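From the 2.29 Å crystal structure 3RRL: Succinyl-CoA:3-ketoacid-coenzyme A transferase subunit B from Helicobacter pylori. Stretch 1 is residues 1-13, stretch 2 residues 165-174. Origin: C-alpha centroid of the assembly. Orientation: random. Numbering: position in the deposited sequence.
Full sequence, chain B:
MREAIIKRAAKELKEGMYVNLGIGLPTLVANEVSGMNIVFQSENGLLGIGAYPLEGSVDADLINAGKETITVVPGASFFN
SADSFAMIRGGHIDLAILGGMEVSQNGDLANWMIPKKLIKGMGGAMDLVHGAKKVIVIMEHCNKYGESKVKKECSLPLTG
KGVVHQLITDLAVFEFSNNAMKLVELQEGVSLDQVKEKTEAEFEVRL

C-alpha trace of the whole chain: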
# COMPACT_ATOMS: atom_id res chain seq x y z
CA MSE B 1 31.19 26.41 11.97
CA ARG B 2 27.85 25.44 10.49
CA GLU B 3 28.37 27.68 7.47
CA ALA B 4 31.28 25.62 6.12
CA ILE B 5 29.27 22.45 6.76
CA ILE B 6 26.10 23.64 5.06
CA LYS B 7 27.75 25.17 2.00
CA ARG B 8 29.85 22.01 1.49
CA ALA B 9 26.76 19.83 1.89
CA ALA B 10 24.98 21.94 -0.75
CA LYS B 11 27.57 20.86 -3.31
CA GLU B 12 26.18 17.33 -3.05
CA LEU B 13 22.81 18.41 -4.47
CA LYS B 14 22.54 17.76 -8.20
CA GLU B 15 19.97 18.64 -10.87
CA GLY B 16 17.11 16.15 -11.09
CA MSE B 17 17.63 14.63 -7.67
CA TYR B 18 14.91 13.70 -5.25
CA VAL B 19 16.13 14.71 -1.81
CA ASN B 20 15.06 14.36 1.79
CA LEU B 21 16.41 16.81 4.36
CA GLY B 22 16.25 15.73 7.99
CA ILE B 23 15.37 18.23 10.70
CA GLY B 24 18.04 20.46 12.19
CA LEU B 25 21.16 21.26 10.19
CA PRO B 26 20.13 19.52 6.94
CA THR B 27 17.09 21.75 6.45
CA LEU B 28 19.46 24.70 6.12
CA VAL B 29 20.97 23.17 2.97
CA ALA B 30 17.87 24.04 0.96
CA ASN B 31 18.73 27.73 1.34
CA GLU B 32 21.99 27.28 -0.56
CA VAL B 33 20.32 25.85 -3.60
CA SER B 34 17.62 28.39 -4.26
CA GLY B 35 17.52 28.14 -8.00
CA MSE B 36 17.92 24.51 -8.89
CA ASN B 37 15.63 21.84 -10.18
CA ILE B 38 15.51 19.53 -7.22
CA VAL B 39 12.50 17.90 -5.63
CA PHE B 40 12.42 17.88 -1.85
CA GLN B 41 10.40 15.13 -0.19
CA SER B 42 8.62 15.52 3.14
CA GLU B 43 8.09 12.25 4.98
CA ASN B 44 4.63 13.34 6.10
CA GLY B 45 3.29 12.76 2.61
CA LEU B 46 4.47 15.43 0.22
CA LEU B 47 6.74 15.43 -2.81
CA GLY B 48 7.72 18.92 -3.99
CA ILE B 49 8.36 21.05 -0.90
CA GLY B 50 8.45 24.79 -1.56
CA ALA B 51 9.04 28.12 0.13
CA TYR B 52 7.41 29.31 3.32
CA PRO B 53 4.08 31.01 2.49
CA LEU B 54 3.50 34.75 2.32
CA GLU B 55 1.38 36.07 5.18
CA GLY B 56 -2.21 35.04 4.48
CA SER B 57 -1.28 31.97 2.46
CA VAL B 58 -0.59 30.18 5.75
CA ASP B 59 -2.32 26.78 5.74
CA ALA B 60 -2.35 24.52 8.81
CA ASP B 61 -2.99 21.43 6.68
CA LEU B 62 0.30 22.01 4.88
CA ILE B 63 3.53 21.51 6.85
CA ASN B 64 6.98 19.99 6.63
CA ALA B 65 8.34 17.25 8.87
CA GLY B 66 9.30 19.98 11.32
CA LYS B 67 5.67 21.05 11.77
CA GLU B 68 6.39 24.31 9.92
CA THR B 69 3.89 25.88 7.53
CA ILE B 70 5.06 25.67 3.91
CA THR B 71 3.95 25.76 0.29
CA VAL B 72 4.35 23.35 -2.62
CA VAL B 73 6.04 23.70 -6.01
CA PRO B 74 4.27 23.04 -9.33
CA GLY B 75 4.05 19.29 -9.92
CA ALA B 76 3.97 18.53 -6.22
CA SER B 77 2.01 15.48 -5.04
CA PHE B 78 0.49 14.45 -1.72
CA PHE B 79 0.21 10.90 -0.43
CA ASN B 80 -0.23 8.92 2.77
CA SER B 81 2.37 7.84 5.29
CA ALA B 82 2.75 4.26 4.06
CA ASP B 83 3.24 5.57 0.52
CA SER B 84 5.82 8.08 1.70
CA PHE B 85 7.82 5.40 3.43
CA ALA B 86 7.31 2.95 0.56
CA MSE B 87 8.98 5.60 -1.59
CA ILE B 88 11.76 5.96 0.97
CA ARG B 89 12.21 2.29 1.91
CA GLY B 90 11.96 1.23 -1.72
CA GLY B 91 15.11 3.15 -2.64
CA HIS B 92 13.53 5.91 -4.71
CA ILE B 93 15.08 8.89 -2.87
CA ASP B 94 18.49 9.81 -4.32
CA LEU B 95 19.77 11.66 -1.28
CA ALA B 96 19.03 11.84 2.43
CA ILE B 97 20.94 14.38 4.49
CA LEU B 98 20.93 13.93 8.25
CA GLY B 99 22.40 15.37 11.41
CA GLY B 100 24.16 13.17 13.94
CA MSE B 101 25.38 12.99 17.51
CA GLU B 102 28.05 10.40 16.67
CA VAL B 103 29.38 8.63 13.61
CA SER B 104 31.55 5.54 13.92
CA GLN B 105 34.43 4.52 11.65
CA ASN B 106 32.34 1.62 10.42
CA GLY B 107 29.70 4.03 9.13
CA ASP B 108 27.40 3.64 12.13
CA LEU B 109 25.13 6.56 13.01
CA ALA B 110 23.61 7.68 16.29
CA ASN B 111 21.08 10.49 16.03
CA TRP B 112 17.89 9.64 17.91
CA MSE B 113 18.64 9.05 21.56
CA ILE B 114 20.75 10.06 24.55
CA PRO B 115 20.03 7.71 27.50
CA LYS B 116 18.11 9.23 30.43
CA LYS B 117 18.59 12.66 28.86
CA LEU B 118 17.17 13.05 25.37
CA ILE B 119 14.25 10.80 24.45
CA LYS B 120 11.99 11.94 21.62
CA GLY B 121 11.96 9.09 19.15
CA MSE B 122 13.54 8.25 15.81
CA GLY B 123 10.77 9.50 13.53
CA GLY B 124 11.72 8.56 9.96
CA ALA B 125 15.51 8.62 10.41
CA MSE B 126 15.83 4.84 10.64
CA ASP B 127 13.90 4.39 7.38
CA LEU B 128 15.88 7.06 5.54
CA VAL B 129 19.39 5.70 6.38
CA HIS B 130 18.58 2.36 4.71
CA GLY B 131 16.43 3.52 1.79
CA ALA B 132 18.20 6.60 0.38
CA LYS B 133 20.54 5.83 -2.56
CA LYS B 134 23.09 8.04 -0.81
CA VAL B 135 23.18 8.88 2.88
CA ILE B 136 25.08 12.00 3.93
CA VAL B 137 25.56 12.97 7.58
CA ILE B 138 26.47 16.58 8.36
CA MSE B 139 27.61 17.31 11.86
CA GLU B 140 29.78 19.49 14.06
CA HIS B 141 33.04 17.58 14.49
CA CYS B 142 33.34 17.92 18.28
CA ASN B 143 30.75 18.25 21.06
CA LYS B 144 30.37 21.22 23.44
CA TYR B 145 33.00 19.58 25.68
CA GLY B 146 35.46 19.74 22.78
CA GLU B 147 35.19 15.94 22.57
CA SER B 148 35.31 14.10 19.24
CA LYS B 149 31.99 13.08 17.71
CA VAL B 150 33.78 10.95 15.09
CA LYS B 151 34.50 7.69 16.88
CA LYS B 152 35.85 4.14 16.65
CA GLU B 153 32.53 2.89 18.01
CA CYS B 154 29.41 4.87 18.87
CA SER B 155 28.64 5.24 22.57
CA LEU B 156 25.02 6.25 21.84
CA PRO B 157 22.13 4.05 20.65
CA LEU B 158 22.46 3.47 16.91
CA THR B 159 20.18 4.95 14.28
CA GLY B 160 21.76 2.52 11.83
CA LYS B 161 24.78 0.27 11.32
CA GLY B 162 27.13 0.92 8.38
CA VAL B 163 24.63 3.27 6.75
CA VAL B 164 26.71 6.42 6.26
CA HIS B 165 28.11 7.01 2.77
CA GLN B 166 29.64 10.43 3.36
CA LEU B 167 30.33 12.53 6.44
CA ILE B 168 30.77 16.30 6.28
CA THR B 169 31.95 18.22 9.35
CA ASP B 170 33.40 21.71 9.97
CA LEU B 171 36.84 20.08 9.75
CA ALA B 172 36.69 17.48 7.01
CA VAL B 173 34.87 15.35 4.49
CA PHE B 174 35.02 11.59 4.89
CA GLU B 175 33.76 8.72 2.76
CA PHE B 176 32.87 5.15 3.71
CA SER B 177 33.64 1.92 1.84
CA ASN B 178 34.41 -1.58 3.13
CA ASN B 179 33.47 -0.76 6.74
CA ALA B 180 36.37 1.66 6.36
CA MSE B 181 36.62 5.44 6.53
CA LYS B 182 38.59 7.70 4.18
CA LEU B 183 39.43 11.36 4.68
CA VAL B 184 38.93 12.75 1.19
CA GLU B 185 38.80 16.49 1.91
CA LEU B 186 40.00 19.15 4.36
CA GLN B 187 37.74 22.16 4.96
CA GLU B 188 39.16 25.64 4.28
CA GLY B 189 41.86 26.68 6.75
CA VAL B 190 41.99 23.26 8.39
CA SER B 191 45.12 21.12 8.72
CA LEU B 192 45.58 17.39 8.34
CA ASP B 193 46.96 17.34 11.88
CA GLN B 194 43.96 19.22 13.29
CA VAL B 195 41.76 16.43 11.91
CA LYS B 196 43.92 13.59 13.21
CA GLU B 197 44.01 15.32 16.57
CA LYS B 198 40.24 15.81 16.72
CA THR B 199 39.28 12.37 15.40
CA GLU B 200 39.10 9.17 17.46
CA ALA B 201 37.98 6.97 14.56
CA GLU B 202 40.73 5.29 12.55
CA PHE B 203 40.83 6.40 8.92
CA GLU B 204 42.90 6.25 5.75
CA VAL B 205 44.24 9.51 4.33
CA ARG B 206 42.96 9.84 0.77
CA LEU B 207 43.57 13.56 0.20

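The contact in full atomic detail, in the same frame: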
# COMPACT_ATOMS: atom_id res chain seq x y z
N MSE B 1 31.44 27.77 11.51
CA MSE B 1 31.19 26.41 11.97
C MSE B 1 30.16 25.71 11.09
O MSE B 1 30.50 24.89 10.24
CB MSE B 1 30.72 26.41 13.43
CG MSE B 1 30.65 25.04 14.10
SE MSE B 1 32.28 24.63 15.07
CE MSE B 1 31.65 23.18 16.21
N ARG B 2 28.89 26.04 11.30
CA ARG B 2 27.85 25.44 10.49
C ARG B 2 27.93 25.89 9.04
O ARG B 2 27.69 25.09 8.12
CB ARG B 2 26.47 25.72 11.08
CG ARG B 2 26.27 25.07 12.44
CD ARG B 2 24.82 25.11 12.87
NE ARG B 2 24.63 24.55 14.19
CZ ARG B 2 23.45 24.47 14.80
NH1 ARG B 2 23.36 23.94 16.02
NH2 ARG B 2 22.35 24.93 14.21
N GLU B 3 28.29 27.15 8.82
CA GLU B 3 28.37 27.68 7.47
C GLU B 3 29.19 26.77 6.55
O GLU B 3 28.72 26.37 5.48
CB GLU B 3 28.93 29.10 7.47
CG GLU B 3 28.97 29.72 6.09
CD GLU B 3 29.37 31.19 6.11
OE1 GLU B 3 29.63 31.74 7.21
OE2 GLU B 3 29.42 31.80 5.02
N ALA B 4 30.42 26.45 6.95
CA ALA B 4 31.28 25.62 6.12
C ALA B 4 30.68 24.23 5.89
O ALA B 4 30.88 23.62 4.84
CB ALA B 4 32.68 25.51 6.73
N ILE B 5 29.93 23.75 6.87
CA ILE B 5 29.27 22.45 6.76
C ILE B 5 28.15 22.51 5.73
O ILE B 5 28.07 21.67 4.83
CB ILE B 5 28.66 22.03 8.11
CG1 ILE B 5 29.75 21.91 9.18
CG2 ILE B 5 27.90 20.74 7.96
CD1 ILE B 5 29.21 21.60 10.58
N ILE B 6 27.29 23.50 5.88
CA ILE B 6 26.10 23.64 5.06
C ILE B 6 26.46 23.86 3.60
O ILE B 6 26.00 23.13 2.72
CB ILE B 6 25.21 24.78 5.59
CG1 ILE B 6 24.53 24.34 6.88
CG2 ILE B 6 24.18 25.19 4.54
CD1 ILE B 6 24.04 25.49 7.73
N LYS B 7 27.29 24.87 3.35
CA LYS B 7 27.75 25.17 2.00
C LYS B 7 28.46 23.99 1.31
O LYS B 7 28.34 23.83 0.10
CB LYS B 7 28.62 26.43 2.00
CG LYS B 7 27.79 27.68 2.29
CD LYS B 7 28.54 28.97 2.06
CE LYS B 7 27.62 30.17 2.31
NZ LYS B 7 28.32 31.48 2.16
N ARG B 8 29.18 23.18 2.08
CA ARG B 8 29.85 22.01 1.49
C ARG B 8 28.81 20.93 1.20
O ARG B 8 28.87 20.26 0.17
CB ARG B 8 30.96 21.49 2.41
CG ARG B 8 31.64 20.22 1.91
CD ARG B 8 32.19 20.38 0.49
NE ARG B 8 32.72 19.13 -0.04
CZ ARG B 8 31.97 18.17 -0.59
NH1 ARG B 8 32.53 17.06 -1.04
NH2 ARG B 8 30.66 18.32 -0.69
N ALA B 9 27.86 20.77 2.10
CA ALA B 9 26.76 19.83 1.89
C ALA B 9 25.95 20.19 0.65
O ALA B 9 25.49 19.30 -0.08
CB ALA B 9 25.85 19.80 3.11
N ALA B 10 25.78 21.48 0.40
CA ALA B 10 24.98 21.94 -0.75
C ALA B 10 25.57 21.46 -2.07
O ALA B 10 24.85 21.25 -3.04
CB ALA B 10 24.85 23.45 -0.74
N LYS B 11 26.88 21.30 -2.10
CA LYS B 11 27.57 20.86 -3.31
C LYS B 11 27.16 19.45 -3.71
O LYS B 11 27.35 19.05 -4.87
CB LYS B 11 29.08 20.96 -3.12
CG LYS B 11 29.59 22.39 -2.96
CD LYS B 11 31.11 22.43 -2.91
CE LYS B 11 31.64 23.83 -3.17
NZ LYS B 11 31.13 24.82 -2.17
N GLU B 12 26.61 18.70 -2.77
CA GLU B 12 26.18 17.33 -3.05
C GLU B 12 24.82 17.26 -3.77
O GLU B 12 24.43 16.20 -4.28
CB GLU B 12 26.14 16.50 -1.76
CG GLU B 12 27.50 16.40 -1.07
CD GLU B 12 28.50 15.62 -1.90
OE1 GLU B 12 28.13 14.53 -2.40
OE2 GLU B 12 29.66 16.09 -2.05
N LEU B 13 24.11 18.38 -3.80
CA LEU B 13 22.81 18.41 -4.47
C LEU B 13 22.99 18.63 -5.96
O LEU B 13 23.65 19.57 -6.39
CB LEU B 13 21.91 19.49 -3.87
CG LEU B 13 21.61 19.33 -2.39
CD1 LEU B 13 20.53 20.30 -1.97
CD2 LEU B 13 21.16 17.92 -2.13
N HIS B 165 27.26 6.98 3.96
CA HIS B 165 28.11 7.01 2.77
C HIS B 165 29.16 8.11 2.84
O HIS B 165 30.32 7.90 2.47
CB HIS B 165 27.26 7.18 1.50
CG HIS B 165 26.46 5.96 1.15
ND1 HIS B 165 25.14 5.82 1.52
CD2 HIS B 165 26.79 4.83 0.49
CE1 HIS B 165 24.69 4.66 1.09
NE2 HIS B 165 25.67 4.03 0.47
N GLN B 166 28.76 9.28 3.33
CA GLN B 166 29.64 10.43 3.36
C GLN B 166 29.38 11.25 4.61
O GLN B 166 28.23 11.43 5.03
CB GLN B 166 29.42 11.27 2.10
CG GLN B 166 30.14 12.62 2.08
CD GLN B 166 29.72 13.46 0.88
OE1 GLN B 166 28.54 13.49 0.51
NE2 GLN B 166 30.67 14.11 0.25
N LEU B 167 30.45 11.74 5.22
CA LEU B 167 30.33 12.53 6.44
C LEU B 167 31.02 13.88 6.24
O LEU B 167 32.20 13.95 5.91
CB LEU B 167 30.94 11.79 7.64
CG LEU B 167 31.26 12.63 8.88
CD1 LEU B 167 29.99 13.19 9.51
CD2 LEU B 167 32.07 11.82 9.90
N ILE B 168 30.26 14.95 6.43
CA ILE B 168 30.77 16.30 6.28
C ILE B 168 30.73 17.00 7.63
O ILE B 168 29.66 17.16 8.22
CB ILE B 168 29.90 17.09 5.28
CG1 ILE B 168 29.85 16.38 3.93
CG2 ILE B 168 30.40 18.51 5.13
CD1 ILE B 168 28.98 17.08 2.89
N THR B 169 31.90 17.41 8.14
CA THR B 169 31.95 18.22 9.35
C THR B 169 32.61 19.59 9.07
O THR B 169 32.98 19.89 7.93
CB THR B 169 32.71 17.50 10.50
OG1 THR B 169 34.12 17.58 10.29
CG2 THR B 169 32.29 16.04 10.57
N ASP B 170 32.74 20.40 10.11
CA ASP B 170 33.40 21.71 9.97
C ASP B 170 34.90 21.58 9.72
O ASP B 170 35.58 22.54 9.34
CB ASP B 170 33.14 22.57 11.22
CG ASP B 170 33.35 21.79 12.51
OD1 ASP B 170 32.72 20.72 12.66
OD2 ASP B 170 34.15 22.22 13.37
N LEU B 171 35.42 20.37 9.94
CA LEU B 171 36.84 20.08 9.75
C LEU B 171 37.10 19.41 8.41
O LEU B 171 37.93 19.87 7.63
CB LEU B 171 37.41 19.23 10.89
CG LEU B 171 37.32 19.82 12.29
CD1 LEU B 171 38.08 18.95 13.29
CD2 LEU B 171 37.86 21.24 12.30
N ALA B 172 36.41 18.31 8.16
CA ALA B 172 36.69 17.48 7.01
C ALA B 172 35.52 16.74 6.37
O ALA B 172 34.43 16.68 6.91
CB ALA B 172 37.75 16.49 7.38
N VAL B 173 35.79 16.20 5.20
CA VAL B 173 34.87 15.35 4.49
C VAL B 173 35.44 13.94 4.46
O VAL B 173 36.58 13.73 4.10
CB VAL B 173 34.63 15.84 3.06
CG1 VAL B 173 33.64 14.95 2.38
CG2 VAL B 173 34.17 17.25 3.07
N PHE B 174 34.62 12.97 4.85
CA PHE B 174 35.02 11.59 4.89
C PHE B 174 34.07 10.76 4.05
O PHE B 174 32.91 11.09 3.91
CB PHE B 174 34.94 11.03 6.31
CG PHE B 174 35.83 11.71 7.29
CD1 PHE B 174 37.07 11.21 7.57
CD2 PHE B 174 35.40 12.83 7.96
CE1 PHE B 174 37.88 11.82 8.48
CE2 PHE B 174 36.21 13.45 8.88
CZ PHE B 174 37.44 12.94 9.14

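The N-terminal helix, residues 2-10, lies across a small two-stranded element formed by Gln166-Ile168 and Ala172-Phe174, its axis running at 144° to the first strand and approaching it to 9.6 Å. The two stretches are more than 150 residues apart in sequence and bury 464 Å² between them.

Apolar packing centres on Ile168, whose CA-to-CB bond points toward the helix and which gives up more area to the contact than any other residue. Its CG2 meets Ile5 O at 3.9 Å and Arg8 CG at 3.9 Å, while its CD1 reaches Ala9 CA at 3.7 Å and Ala9 CB at 4.2 Å. The m,t rotamer of Ile168 extends CD1 along the helix, toward Ala9 and on to Glu12 CG at 4.3 Å. The methyl side chain of Ala9 leaves room for this close approach to the helix backbone. Ile5 starts sideways, but its end comes nearer: Ile5 CG1 lies 3.7 Å from Thr169 C and 3.5 Å from Asp170 N, so a branched aliphatic chain covers the backbone between Thr169 and Asp170. Ile5 CG2 and Ile168 CG2, 4.4 Å apart, make a looser apolar contact.

The polar interactions centre on the Glu12 carboxylate. The one hydrogen bond across the stretches runs from Gln166 NE2 to Glu12 OE2, 3.2 Å long and nearly straight at 168°. Gln166, with chi1 and chi2 both t, reaches out from the strand in an extended form, and Glu12, with chi1 and chi2 both m, folds its carboxylate to meet it. The amide suits a buried site because it can donate to the carboxylate without adding charge. Glu12 OE1 and Gln166 OE1 are also only 3.1 Å apart, but both are acceptors and do not bond to each other; each is hydrogen-bonded elsewhere in the structure.

Arg8 holds this carboxylate from within its own stretch. Arg8 NH2 donates to Glu12 OE2 at 2.8 Å in a salt bridge, and Arg8 NH1 adds a bond to the same Glu12 OE2 at 3.2 Å. OE2 thus accepts hydrogen bonds from both the guanidinium and the Gln166 amide, which links helix, turn and strand. The p value of chi2 bends the Arg8 chain. Arg8 CG packs on Ile168 CG2, and the guanidinium, which pairs with Glu12, also has Ile168 CD1 nearby. Val173 CG2 approaches Arg8 NE at 3.9 Å, giving the guanidinium an apolar neighbour from the second strand.

At the turn, Asp170 is heavily covered by the first stretch, with its CB 4.0 Å from Ile5 CG1. The CA-to-CB bond of Thr169 points away from the first stretch, and its OG1 accepts from Leu171 N at 3.1 Å and Ala172 N at 3.2 Å. Selenomethionine Met1 brings its SE to 3.5 Å from Asp170 OD2, though this exposed residue is poorly ordered.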